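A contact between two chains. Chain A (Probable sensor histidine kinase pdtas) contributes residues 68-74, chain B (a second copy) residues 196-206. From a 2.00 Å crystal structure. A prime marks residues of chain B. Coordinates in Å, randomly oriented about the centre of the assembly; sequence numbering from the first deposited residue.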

ATOM      1  N   VAL A  68       4.835 -12.899 -11.975  1.00 31.10           N
ATOM      2  CA  VAL A  68       3.700 -13.693 -12.364  1.00 31.20           C
ATOM      3  C   VAL A  68       2.635 -12.768 -12.954  1.00 33.50           C
ATOM      4  O   VAL A  68       1.753 -12.288 -12.250  1.00 31.78           O
ATOM      5  CB  VAL A  68       3.158 -14.561 -11.187  1.00 31.48           C
ATOM      6  CG1 VAL A  68       2.219 -15.592 -11.686  1.00 28.98           C
ATOM      7  CG2 VAL A  68       4.357 -15.183 -10.421  1.00 31.52           C
ATOM      8  N   HIS A  69       2.753 -12.517 -14.252  1.00 34.50           N
ATOM      9  CA  HIS A  69       1.970 -11.487 -14.929  1.00 36.79           C
ATOM     10  C   HIS A  69       0.614 -12.021 -15.280  1.00 37.05           C
ATOM     11  O   HIS A  69      -0.332 -11.239 -15.437  1.00 39.02           O
ATOM     12  CB  HIS A  69       2.695 -10.995 -16.195  1.00 37.48           C
ATOM     13  CG  HIS A  69       3.902 -10.196 -15.891  1.00 37.82           C
ATOM     14  ND1 HIS A  69       3.872  -8.823 -15.777  1.00 42.22           N
ATOM     15  CD2 HIS A  69       5.161 -10.578 -15.577  1.00 40.16           C
ATOM     16  CE1 HIS A  69       5.071  -8.393 -15.419  1.00 40.50           C
ATOM     17  NE2 HIS A  69       5.871  -9.442 -15.296  1.00 42.14           N
ATOM     18  N   THR A  70       0.502 -13.352 -15.303  1.00 37.37           N
ATOM     19  CA  THR A  70      -0.709 -14.043 -15.680  1.00 38.80           C
ATOM     20  C   THR A  70      -1.518 -14.412 -14.438  1.00 37.33           C
ATOM     21  O   THR A  70      -0.950 -14.584 -13.380  1.00 34.49           O
ATOM     22  CB  THR A  70      -0.318 -15.302 -16.511  1.00 40.35           C
ATOM     23  OG1 THR A  70      -0.090 -14.876 -17.869  1.00 45.51           O
ATOM     24  CG2 THR A  70      -1.384 -16.379 -16.485  1.00 43.99           C
ATOM     25  N   ASP A  71      -2.843 -14.472 -14.572  1.00 35.78           N
ATOM     26  CA  ASP A  71      -3.652 -14.883 -13.452  1.00 35.55           C
ATOM     27  C   ASP A  71      -3.583 -16.400 -13.270  1.00 35.25           C
ATOM     28  O   ASP A  71      -4.116 -17.141 -14.086  1.00 33.29           O
ATOM     29  CB  ASP A  71      -5.097 -14.438 -13.631  1.00 34.74           C
ATOM     30  CG  ASP A  71      -5.950 -14.653 -12.363  1.00 38.49           C
ATOM     31  OD1 ASP A  71      -5.477 -15.300 -11.383  1.00 39.82           O
ATOM     32  OD2 ASP A  71      -7.125 -14.191 -12.367  1.00 36.76           O
ATOM     33  N   ALA A  72      -3.004 -16.856 -12.156  1.00 34.02           N
ATOM     34  CA  ALA A  72      -2.873 -18.308 -11.886  1.00 32.63           C
ATOM     35  C   ALA A  72      -4.038 -18.999 -11.152  1.00 33.69           C
ATOM     36  O   ALA A  72      -4.110 -20.271 -11.064  1.00 32.80           O
ATOM     37  CB  ALA A  72      -1.494 -18.596 -11.161  1.00 33.66           C
ATOM     38  N   VAL A  73      -4.982 -18.210 -10.648  1.00 31.74           N
ATOM     39  CA  VAL A  73      -6.051 -18.726  -9.843  1.00 31.87           C
ATOM     40  C   VAL A  73      -6.953 -19.613 -10.697  1.00 34.27           C
ATOM     41  O   VAL A  73      -7.278 -19.239 -11.835  1.00 33.48           O
ATOM     42  CB  VAL A  73      -6.891 -17.602  -9.240  1.00 31.36           C
ATOM     43  CG1 VAL A  73      -8.008 -18.203  -8.457  1.00 31.97           C
ATOM     44  CG2 VAL A  73      -5.989 -16.714  -8.280  1.00 28.40           C
ATOM     45  N   GLY A  74      -7.330 -20.773 -10.144  1.00 34.43           N
ATOM     46  CA  GLY A  74      -8.178 -21.742 -10.835  1.00 38.10           C
ATOM     47  C   GLY A  74      -7.366 -22.750 -11.648  1.00 38.63           C
ATOM     48  O   GLY A  74      -7.914 -23.710 -12.145  1.00 39.49           O
TER
ATOM     49  N   SER B 196      -3.560  -3.110 -15.048  1.00 29.01           N
ATOM     50  CA  SER B 196      -2.430  -3.802 -14.440  1.00 27.88           C
ATOM     51  C   SER B 196      -2.801  -5.281 -14.198  1.00 26.39           C
ATOM     52  O   SER B 196      -4.008  -5.677 -14.284  1.00 27.02           O
ATOM     53  CB  SER B 196      -2.036  -3.080 -13.140  1.00 28.63           C
ATOM     54  OG  SER B 196      -3.087  -3.237 -12.191  1.00 27.34           O
ATOM     55  N   PRO B 197      -1.787  -6.137 -13.937  1.00 24.89           N
ATOM     56  CA  PRO B 197      -2.126  -7.518 -13.635  1.00 24.65           C
ATOM     57  C   PRO B 197      -3.128  -7.634 -12.459  1.00 23.77           C
ATOM     58  O   PRO B 197      -4.092  -8.447 -12.501  1.00 25.81           O
ATOM     59  CB  PRO B 197      -0.739  -8.108 -13.263  1.00 24.10           C
ATOM     60  CG  PRO B 197       0.166  -7.440 -14.278  1.00 25.03           C
ATOM     61  CD  PRO B 197      -0.335  -5.987 -14.158  1.00 26.00           C
ATOM     62  N   ASN B 198      -2.918  -6.839 -11.411  1.00 25.17           N
ATOM     63  CA  ASN B 198      -3.824  -6.857 -10.236  1.00 24.59           C
ATOM     64  C   ASN B 198      -5.224  -6.445 -10.543  1.00 25.97           C
ATOM     65  O   ASN B 198      -6.211  -6.988  -9.974  1.00 23.93           O
ATOM     66  CB  ASN B 198      -3.242  -5.985  -9.090  1.00 24.52           C
ATOM     67  CG  ASN B 198      -2.305  -6.788  -8.225  1.00 29.65           C
ATOM     68  OD1 ASN B 198      -2.198  -8.017  -8.409  1.00 28.15           O
ATOM     69  ND2 ASN B 198      -1.588  -6.125  -7.328  1.00 32.18           N
ATOM     70  N   ALA B 199      -5.355  -5.497 -11.467  1.00 25.65           N
ATOM     71  CA  ALA B 199      -6.685  -5.072 -11.817  1.00 24.53           C
ATOM     72  C   ALA B 199      -7.384  -6.214 -12.568  1.00 26.45           C
ATOM     73  O   ALA B 199      -8.580  -6.524 -12.321  1.00 26.59           O
ATOM     74  CB  ALA B 199      -6.615  -3.814 -12.655  1.00 20.89           C
ATOM     75  N   LEU B 200      -6.659  -6.840 -13.474  1.00 28.18           N
ATOM     76  CA  LEU B 200      -7.229  -7.961 -14.270  1.00 28.55           C
ATOM     77  C   LEU B 200      -7.581  -9.111 -13.311  1.00 27.29           C
ATOM     78  O   LEU B 200      -8.599  -9.805 -13.493  1.00 27.77           O
ATOM     79  CB  LEU B 200      -6.199  -8.514 -15.258  1.00 30.26           C
ATOM     80  CG  LEU B 200      -6.218  -8.328 -16.781  1.00 42.06           C
ATOM     81  CD1 LEU B 200      -4.993  -7.514 -17.280  1.00 47.02           C
ATOM     82  CD2 LEU B 200      -6.234  -9.735 -17.418  1.00 48.78           C
ATOM     83  N   SER B 201      -6.704  -9.364 -12.347  1.00 26.27           N
ATOM     84  CA  SER B 201      -6.993 -10.354 -11.269  1.00 26.04           C
ATOM     85  C   SER B 201      -8.333 -10.056 -10.564  1.00 25.11           C
ATOM     86  O   SER B 201      -9.203 -10.914 -10.509  1.00 24.67           O
ATOM     87  CB  SER B 201      -5.813 -10.421 -10.252  1.00 25.51           C
ATOM     88  OG  SER B 201      -4.804 -11.158 -10.923  1.00 28.30           O
ATOM     89  N   ALA B 202      -8.513  -8.820 -10.124  1.00 23.31           N
ATOM     90  CA  ALA B 202      -9.725  -8.474  -9.470  1.00 25.51           C
ATOM     91  C   ALA B 202     -10.922  -8.683 -10.402  1.00 25.78           C
ATOM     92  O   ALA B 202     -11.932  -9.257  -9.994  1.00 24.86           O
ATOM     93  CB  ALA B 202      -9.661  -7.019  -8.948  1.00 23.70           C
ATOM     94  N   TYR B 203     -10.834  -8.213 -11.647  1.00 25.62           N
ATOM     95  CA  TYR B 203     -11.991  -8.431 -12.593  1.00 25.86           C
ATOM     96  C   TYR B 203     -12.256  -9.916 -12.841  1.00 27.03           C
ATOM     97  O   TYR B 203     -13.414 -10.298 -13.033  1.00 26.19           O
ATOM     98  CB  TYR B 203     -11.776  -7.698 -13.944  1.00 25.87           C
ATOM     99  CG  TYR B 203     -12.364  -6.287 -13.899  1.00 26.75           C
ATOM    100  CD1 TYR B 203     -11.712  -5.231 -13.198  1.00 26.18           C
ATOM    101  CD2 TYR B 203     -13.591  -6.025 -14.477  1.00 30.29           C
ATOM    102  CE1 TYR B 203     -12.293  -3.949 -13.098  1.00 29.49           C
ATOM    103  CE2 TYR B 203     -14.193  -4.729 -14.369  1.00 29.51           C
ATOM    104  CZ  TYR B 203     -13.551  -3.723 -13.711  1.00 31.01           C
ATOM    105  OH  TYR B 203     -14.165  -2.488 -13.639  1.00 31.40           O
ATOM    106  N   HIS B 204     -11.215 -10.759 -12.869  1.00 27.31           N
ATOM    107  CA  HIS B 204     -11.473 -12.226 -12.975  1.00 28.57           C
ATOM    108  C   HIS B 204     -12.228 -12.785 -11.763  1.00 28.82           C
ATOM    109  O   HIS B 204     -13.175 -13.577 -11.913  1.00 30.18           O
ATOM    110  CB  HIS B 204     -10.156 -13.039 -13.127  1.00 29.47           C
ATOM    111  CG  HIS B 204      -9.466 -12.812 -14.408  1.00 32.04           C
ATOM    112  ND1 HIS B 204      -8.109 -12.981 -14.558  1.00 38.21           N
ATOM    113  CD2 HIS B 204      -9.940 -12.413 -15.619  1.00 40.46           C
ATOM    114  CE1 HIS B 204      -7.766 -12.664 -15.797  1.00 40.75           C
ATOM    115  NE2 HIS B 204      -8.866 -12.321 -16.463  1.00 40.67           N
ATOM    116  N   ARG B 205     -11.843 -12.366 -10.570  1.00 26.59           N
ATOM    117  CA  ARG B 205     -12.544 -12.840  -9.372  1.00 26.15           C
ATOM    118  C   ARG B 205     -13.981 -12.375  -9.459  1.00 28.87           C
ATOM    119  O   ARG B 205     -14.876 -13.063  -8.959  1.00 26.33           O
ATOM    120  CB  ARG B 205     -11.904 -12.258  -8.079  1.00 26.16           C
ATOM    121  CG  ARG B 205     -10.478 -12.786  -7.770  1.00 27.54           C
ATOM    122  CD  ARG B 205     -10.486 -14.430  -7.926  1.00 29.33           C
ATOM    123  NE  ARG B 205      -9.302 -14.496  -8.649  1.00 43.86           N
ATOM    124  CZ  ARG B 205      -9.042 -14.802  -9.881  1.00 31.53           C
ATOM    125  NH1 ARG B 205      -9.695 -15.673 -10.692  1.00 32.90           N
ATOM    126  NH2 ARG B 205      -7.877 -14.403 -10.139  1.00 36.58           N
ATOM    127  N   MET B 206     -14.192 -11.160 -10.030  1.00 27.36           N
ATOM    128  CA  MET B 206     -15.551 -10.597 -10.173  1.00 28.70           C
ATOM    129  C   MET B 206     -16.407 -11.305 -11.259  1.00 29.98           C
ATOM    130  O   MET B 206     -17.601 -11.012 -11.398  1.00 31.44           O
ATOM    131  CB  MET B 206     -15.468  -9.110 -10.529  1.00 27.70           C
ATOM    132  CG  MET B 206     -15.106  -8.118  -9.412  1.00 28.57           C
ATOM    133  SD  MET B 206     -14.507  -6.558 -10.193  1.00 37.53           S
ATOM    134  CE  MET B 206     -16.090  -5.776 -10.203  1.00 39.37           C
TER
HETATM  135  O   HOH W   1      -4.634 -13.472  -9.765  1.00 34.71           O
HETATM  136  O   HOH W   2      -8.365 -16.919 -13.001  1.00 48.55           O

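A single carboxylate oxygen, OD2 of Asp71, takes two hydrogen bonds from consecutive residues of the partner chain, and one of them is remarkably short. The guanidinium nitrogen NH2 of Arg205′ lies 2.4 Å from Asp71 OD2, with an N-H...O angle of 156°, and this bond is part of a salt bridge. A separation this small is below the usual range for a charged N-H...O pair, so the exact value is best read with the coordinate error of a 2.00 Å structure in mind. The second donor is His204′, whose ND1 lies 2.7 Å from Asp71 OD2 at an angle of 152°. In both cases the oxygen sits at the edge of the donor group, near its plane, where an N-H bond can point at it.

The two donors reach the oxygen by different routes. His204′ directs its CA-to-CB bond toward the loop of chain A, whereas that of Arg205′ runs sideways and the long side chain brings its end nearer. Both belong to the helix that starts at Pro197′, whose backbone bonds follow the regular i to i+4 pattern; Ser196′ caps its N terminus, with Ser196′ OG accepting from Ala199′ N at 3.3 Å.

Asp71 is held from its own side as well. Its other oxygen, OD1, accepts from the backbone N of Val73 at 3.0 Å, a bond that ties the carboxylate to a loop without regular secondary structure. Asp71 has chi1 in the t rotamer and its CA-to-CB bond toward the helix; its direct hydrogen bonds to chain B are both at OD2, while OD1 accepts from Val73 N.

Two waters extend this network. Water 1 lies 2.6 Å from both Asp71 OD1, to which it donates a weak hydrogen bond, and Ser201′ OG, so it bridges two side chains whose closest direct approach, Asp71 CG to Ser201′ OG, is 3.9 Å. Water 2 accepts from Arg205′ NH1 at 2.9 Å and donates to Val73 O at 2.8 Å; its bond to Asp71 OD2, at 3.1 Å, is weak. Within Arg205′, NH2 makes the direct hydrogen bond, and NH1 adds a water-mediated link to Val73 O and Asp71 OD2.

Val73 packs against the same group: its CB lies over one face of the guanidinium, 3.5 Å from Arg205′ NH2, while Asp71 OD2 lies at the edge. The CA-to-CB bonds of Asp71 and Val73 both point toward the helix, while that of Ala72 between them points away.

At the start of the helix the contact is purely van der Waals. The CA-to-CB bond of Pro197′ points toward chain A, with Pro197′ CB 3.8 Å from His69 O and Pro197′ CG 4.2 Å from His69 ND1. The proline approaches the imidazole obliquely. Together the two stretches bury 293 Å², a modest area in which the polar cluster around Asp71 is the dominant feature.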